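Local coordinates for protein unsaturated glucuronyl hydrolase (Streptococcus agalactiae, PDB 2ZZR) that hydrolyses unsaturated disaccharides of chondroitin, hyaluronan and heparin, releasing the 4,5-unsaturated uronic acid from their non-reducing end, at residues A[27-30]-A[31-35]; A[350-353]-A[354-357]; A[63-67]-A[68-72]. All blocks are in the same frame, centred on the assembly; numbering follows the deposited sequence.

Interaction 1. Residues A[27-30]-A[31-35]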
# COMPACT_ATOMS: atom_id res chain seq x y z
N GLU A 27 1.14 21.39 11.97
CA GLU A 27 0.15 20.32 12.15
C GLU A 27 0.74 18.96 11.77
O GLU A 27 0.62 17.98 12.52
CB GLU A 27 -1.12 20.59 11.35
CG GLU A 27 -2.02 21.67 11.97
CD GLU A 27 -3.19 22.05 11.08
OE1 GLU A 27 -3.00 22.17 9.85
OE2 GLU A 27 -4.31 22.23 11.61
N VAL A 28 1.40 18.90 10.61
CA VAL A 28 2.04 17.67 10.15
C VAL A 28 3.23 17.29 11.04
O VAL A 28 3.41 16.12 11.41
CB VAL A 28 2.43 17.75 8.65
CG1 VAL A 28 3.22 16.53 8.21
CG2 VAL A 28 1.17 17.91 7.80
N GLU A 29 4.02 18.30 11.42
CA GLU A 29 5.17 18.11 12.30
C GLU A 29 4.77 17.48 13.64
O GLU A 29 5.42 16.55 14.11
CB GLU A 29 5.80 19.47 12.57
CG GLU A 29 7.27 19.47 12.83
CD GLU A 29 7.81 20.88 12.77
OE1 GLU A 29 7.42 21.70 13.64
OE2 GLU A 29 8.61 21.18 11.86
N GLU A 30 3.69 17.99 14.23
CA GLU A 30 3.19 17.49 15.51
C GLU A 30 2.63 16.06 15.40
O GLU A 30 2.82 15.25 16.31
CB GLU A 30 2.20 18.47 16.13
CG GLU A 30 2.90 19.72 16.67
CD GLU A 30 1.99 20.73 17.35
OE1 GLU A 30 0.75 20.58 17.29
OE2 GLU A 30 2.54 21.69 17.94
N ALA A 31 1.99 15.76 14.27
CA ALA A 31 1.52 14.39 13.98
C ALA A 31 2.69 13.42 13.85
O ALA A 31 2.65 12.29 14.37
CB ALA A 31 0.64 14.37 12.73
N ILE A 32 3.75 13.85 13.15
CA ILE A 32 4.96 13.05 13.01
C ILE A 32 5.60 12.80 14.38
O ILE A 32 5.98 11.67 14.70
CB ILE A 32 5.99 13.71 12.06
CG1 ILE A 32 5.49 13.69 10.61
CG2 ILE A 32 7.34 13.00 12.15
CD1 ILE A 32 6.35 14.50 9.64
N GLU A 33 5.70 13.85 15.18
CA GLU A 33 6.33 13.73 16.49
C GLU A 33 5.56 12.81 17.43
O GLU A 33 6.17 12.02 18.15
CB GLU A 33 6.60 15.11 17.09
CG GLU A 33 7.81 15.78 16.46
CD GLU A 33 7.94 17.26 16.76
OE1 GLU A 33 7.03 17.85 17.40
OE2 GLU A 33 8.95 17.85 16.33
N LYS A 34 4.23 12.88 17.40
CA LYS A 34 3.37 11.97 18.18
C LYS A 34 3.56 10.52 17.74
O LYS A 34 3.66 9.62 18.57
CB LYS A 34 1.90 12.39 18.10
CG LYS A 34 0.98 11.67 19.10
CD LYS A 34 -0.44 12.22 19.09
CE LYS A 34 -1.19 11.84 17.83
NZ LYS A 34 -2.64 12.17 17.91
N ALA A 35 3.63 10.29 16.42
CA ALA A 35 3.90 8.95 15.89
C ALA A 35 5.26 8.42 16.34
O ALA A 35 5.38 7.26 16.73
CB ALA A 35 3.80 8.96 14.35
O HOH W 1 6.66 20.45 16.62

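Interaction 2. Residues A[350-353]-A[354-357]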
# COMPACT_ATOMS: atom_id res chain seq x y z
N GLU A 350 -2.79 7.39 23.08
CA GLU A 350 -2.32 6.70 24.28
C GLU A 350 -0.94 6.09 24.05
O GLU A 350 -0.79 5.09 23.35
CB GLU A 350 -3.33 5.64 24.72
CG GLU A 350 -3.06 5.09 26.12
CD GLU A 350 -3.97 3.94 26.51
OE1 GLU A 350 -3.71 3.33 27.58
OE2 GLU A 350 -4.93 3.64 25.77
N LEU A 351 0.07 6.71 24.66
CA LEU A 351 1.46 6.29 24.46
C LEU A 351 1.87 5.20 25.44
O LEU A 351 2.47 5.47 26.48
CB LEU A 351 2.41 7.49 24.56
CG LEU A 351 2.28 8.64 23.54
CD1 LEU A 351 3.28 9.73 23.88
CD2 LEU A 351 2.46 8.17 22.11
N ILE A 352 1.54 3.96 25.09
CA ILE A 352 1.96 2.78 25.87
C ILE A 352 2.44 1.67 24.93
O ILE A 352 2.07 1.64 23.76
CB ILE A 352 0.86 2.26 26.84
CG1 ILE A 352 -0.41 1.86 26.08
CG2 ILE A 352 0.53 3.31 27.92
CD1 ILE A 352 -1.34 0.95 26.87
N ALA A 353 3.26 0.76 25.47
CA ALA A 353 3.88 -0.31 24.69
C ALA A 353 2.88 -1.10 23.85
O ALA A 353 1.84 -1.54 24.34
CB ALA A 353 4.68 -1.24 25.61
N GLY A 354 3.20 -1.24 22.56
CA GLY A 354 2.40 -2.05 21.64
C GLY A 354 1.23 -1.38 20.94
O GLY A 354 0.57 -2.00 20.11
N ARG A 355 0.95 -0.11 21.27
CA ARG A 355 -0.09 0.65 20.58
C ARG A 355 0.34 0.92 19.14
O ARG A 355 1.54 0.99 18.86
CB ARG A 355 -0.38 1.97 21.30
CG ARG A 355 -1.04 1.86 22.68
CD ARG A 355 -2.54 1.64 22.62
NE ARG A 355 -3.28 2.82 22.17
CZ ARG A 355 -4.60 2.94 22.21
NH1 ARG A 355 -5.18 4.04 21.77
NH2 ARG A 355 -5.34 1.95 22.69
N PRO A 356 -0.63 1.05 18.22
CA PRO A 356 -0.31 1.39 16.84
C PRO A 356 -0.23 2.90 16.65
O PRO A 356 -0.57 3.66 17.56
CB PRO A 356 -1.52 0.84 16.07
CG PRO A 356 -2.66 1.01 17.01
CD PRO A 356 -2.09 0.88 18.42
N LEU A 357 0.23 3.34 15.49
CA LEU A 357 0.25 4.77 15.17
C LEU A 357 -1.16 5.26 14.84
O LEU A 357 -1.51 6.41 15.13
CB LEU A 357 1.18 5.04 13.99
CG LEU A 357 2.63 4.55 14.07
CD1 LEU A 357 3.41 5.05 12.87
CD2 LEU A 357 3.30 5.00 15.38

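Interaction 3. Residues A[63-67]-A[68-72]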
# COMPACT_ATOMS: atom_id res chain seq x y z
N MET A 63 6.12 -10.99 17.02
CA MET A 63 6.32 -12.16 16.16
C MET A 63 7.67 -12.15 15.45
O MET A 63 8.37 -11.13 15.42
CB MET A 63 5.19 -12.25 15.13
CG MET A 63 5.31 -11.24 13.99
SD MET A 63 4.24 -11.66 12.60
CE MET A 63 4.98 -13.21 12.07
N ASP A 64 8.03 -13.29 14.85
CA ASP A 64 9.27 -13.39 14.10
C ASP A 64 9.08 -12.89 12.66
O ASP A 64 8.04 -12.32 12.33
CB ASP A 64 9.84 -14.82 14.14
CG ASP A 64 8.91 -15.86 13.50
OD1 ASP A 64 7.86 -15.50 12.92
OD2 ASP A 64 9.26 -17.06 13.57
N ASN A 65 10.09 -13.10 11.82
CA ASN A 65 10.10 -12.59 10.46
C ASN A 65 9.56 -13.60 9.44
O ASN A 65 10.30 -14.10 8.59
CB ASN A 65 11.50 -12.10 10.06
CG ASN A 65 11.49 -11.13 8.89
OD1 ASN A 65 10.43 -10.87 8.30
ND2 ASN A 65 12.65 -10.59 8.55
N THR A 66 8.26 -13.88 9.53
CA THR A 66 7.65 -14.92 8.69
C THR A 66 6.28 -14.53 8.12
O THR A 66 5.61 -15.35 7.50
CB THR A 66 7.48 -16.25 9.47
OG1 THR A 66 6.64 -16.03 10.60
CG2 THR A 66 8.84 -16.80 9.93
N GLU A 67 5.86 -13.28 8.32
CA GLU A 67 4.59 -12.81 7.76
C GLU A 67 4.79 -12.01 6.47
O GLU A 67 5.90 -11.91 5.97
CB GLU A 67 3.80 -12.00 8.80
CG GLU A 67 2.69 -12.79 9.52
CD GLU A 67 1.49 -13.10 8.63
OE1 GLU A 67 1.56 -12.86 7.41
OE2 GLU A 67 0.48 -13.61 9.17
N TRP A 68 3.70 -11.46 5.93
CA TRP A 68 3.78 -10.60 4.74
C TRP A 68 3.96 -9.13 5.12
O TRP A 68 4.15 -8.28 4.25
CB TRP A 68 2.53 -10.76 3.85
CG TRP A 68 1.24 -10.19 4.41
CD1 TRP A 68 0.37 -10.82 5.25
CD2 TRP A 68 0.68 -8.89 4.15
NE1 TRP A 68 -0.70 -10.00 5.54
CE2 TRP A 68 -0.53 -8.81 4.88
CE3 TRP A 68 1.08 -7.79 3.38
CZ2 TRP A 68 -1.34 -7.66 4.87
CZ3 TRP A 68 0.27 -6.65 3.37
CH2 TRP A 68 -0.93 -6.60 4.11
N THR A 69 3.93 -8.87 6.43
CA THR A 69 3.78 -7.52 6.98
C THR A 69 5.04 -6.97 7.67
O THR A 69 5.05 -5.81 8.09
CB THR A 69 2.65 -7.49 8.01
OG1 THR A 69 2.81 -8.58 8.93
CG2 THR A 69 1.29 -7.59 7.34
N ASN A 70 6.07 -7.80 7.81
CA ASN A 70 7.25 -7.41 8.61
C ASN A 70 7.96 -6.16 8.12
O ASN A 70 8.46 -5.37 8.93
CB ASN A 70 8.25 -8.56 8.71
CG ASN A 70 7.66 -9.77 9.37
OD1 ASN A 70 7.80 -9.97 10.58
ND2 ASN A 70 6.97 -10.59 8.58
N GLY A 71 7.99 -5.98 6.80
CA GLY A 71 8.65 -4.83 6.16
C GLY A 71 8.05 -3.48 6.53
O GLY A 71 8.76 -2.47 6.50
N PHE A 72 6.76 -3.46 6.86
CA PHE A 72 6.07 -2.22 7.25
C PHE A 72 6.60 -1.66 8.56
O PHE A 72 6.67 -0.44 8.73
CB PHE A 72 4.55 -2.41 7.31
CG PHE A 72 3.92 -2.72 5.99
CD1 PHE A 72 3.97 -1.79 4.94
CD2 PHE A 72 3.28 -3.94 5.77
CE1 PHE A 72 3.39 -2.07 3.70
CE2 PHE A 72 2.69 -4.23 4.54
CZ PHE A 72 2.75 -3.29 3.50

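Interaction 1. Residues A[27-30]-A[31-35]
E29 and E33, one turn apart on helix 25-46, are joined through a water that donates to E33 OE1 at 2.7 Å and, weakly, to E29 OE1 at 3.3 Å. Each carboxylate has its other oxygen engaged: E29 OE2 with the hydroxyl of Y390 on helix 376-390, E33 OE2 with that of Y83 on helix 70-84, so the two acids tie the helix to both neighbours. Along the backbone E33 N binds E29 O at 2.9 Å, one of four successive i to i+4 bonds across this part of the helix. The preceding pair illustrates the apolar counterpart. V28 O accepts the N-H of I32 at 2.9 Å and also lies 3.3 Å from I32 CG1. Farther out, V28 CG1 is anti to the backbone N (chi1 174°), which turns it along the helix to meet I32 CD1 at 4.0 Å. With E29 OE1 and E33 OE2 4.9 Å apart, the like charges should repel mildly; the shared water and the two tyrosine hydroxyls would be expected to offset that cost, so that two acids can share one face of the helix.

Interaction 2. Residues A[350-353]-A[354-357]
R355 doubles back on itself, with bends at chi2 (-81°) and chi3 (-70°), while E350 reaches out fully extended with CG anti to its backbone N; the two side chains therefore cross at about a right angle. The carboxylate arrives above the guanidinium and not at its N-H groups: E350 OE2 is 3.5 Å from R355 NH2, over one face toward the rim, and the two planes are 47° apart. This salt bridge is one of charge alone, since no N-H points at the oxygen. Directed bonding from R355 NE goes instead to N348 OD1. The aliphatic part of the arginine is used as well, R355 CG lying 3.5 Å from I352 CG1 and 3.3 Å from E350 O.

The backbone itself reverses through a type II beta turn from I352 to R355, closed by R355 N bonding to I352 O at 3.2 Å. G354 occupies the third position with positive phi, the conformation usual for glycine there in a type II turn. The turn lies between helix 25-46 and strand 59-63: N42 of the helix holds G354 N and R355 O through its amide, Q38 bonds to I352 O, and on the strand side G354 makes a backbone hydrogen bond with Y60 while I352 and R355 pack on I59.

Interaction 3. Residues A[63-67]-A[68-72]
N70 and N65 form the close-packed half of this contact, where the loop after strand 59-63 folds back on the segment leading into helix 70-84. The amide of N70 points into the loop, among the backbone atoms of residues 64-67, and N65 OD1 sits 3.2 Å from N70 CB. The two amide planes are 50° apart. N65 is held by helix 87-105, its OD1 taking a bond from R103 and its ND2 bonding to S99. By contrast, the outer side is looser: D64 is exposed, its side chain directed away from residues 68-72, though its OD1 receives the hydroxyl of T66 at 2.7 Å.

At the junction E67 bends at chi2 (-72°) to curl its carboxylate back, and OE1 accepts the N-H of W68 at 3.0 Å through its anti lone pair. The same oxygen lies 3.2 Å from W68 CD1, with the carboxylate and indole planes 74° apart. W68 packs against D114, probably the nucleophile, at the edge of the probable active site. W68 NE1 bonds to the hydroxyl of Y363, and the indole meets F117 and W377 of helix 376-390, while N65 and N70 pack on F100 and Y50 of strand 50-56.

Overall arrangement
The three contacts sample short-range order at different depths of a helical barrel. Interactions 1 and 2 are neighbours, with centres 15 Å apart: L357 CD2 packs 3.4 Å from A35 O, and L351 CD2 lies 4.0 Å from K34 O, so the loop 350-357 rests on helix 25-46. Interaction 3 touches neither. Its centre is 19 Å from that of interaction 2 and 26 Å from that of interaction 1, yet strand 59-63, against which the turn packs, leads directly into it. It alone borders the active site: the W68 side chain is about 4 Å from that of D114, the probable nucleophile, and about 5 Å from that of W250, a likely substrate-binding residue.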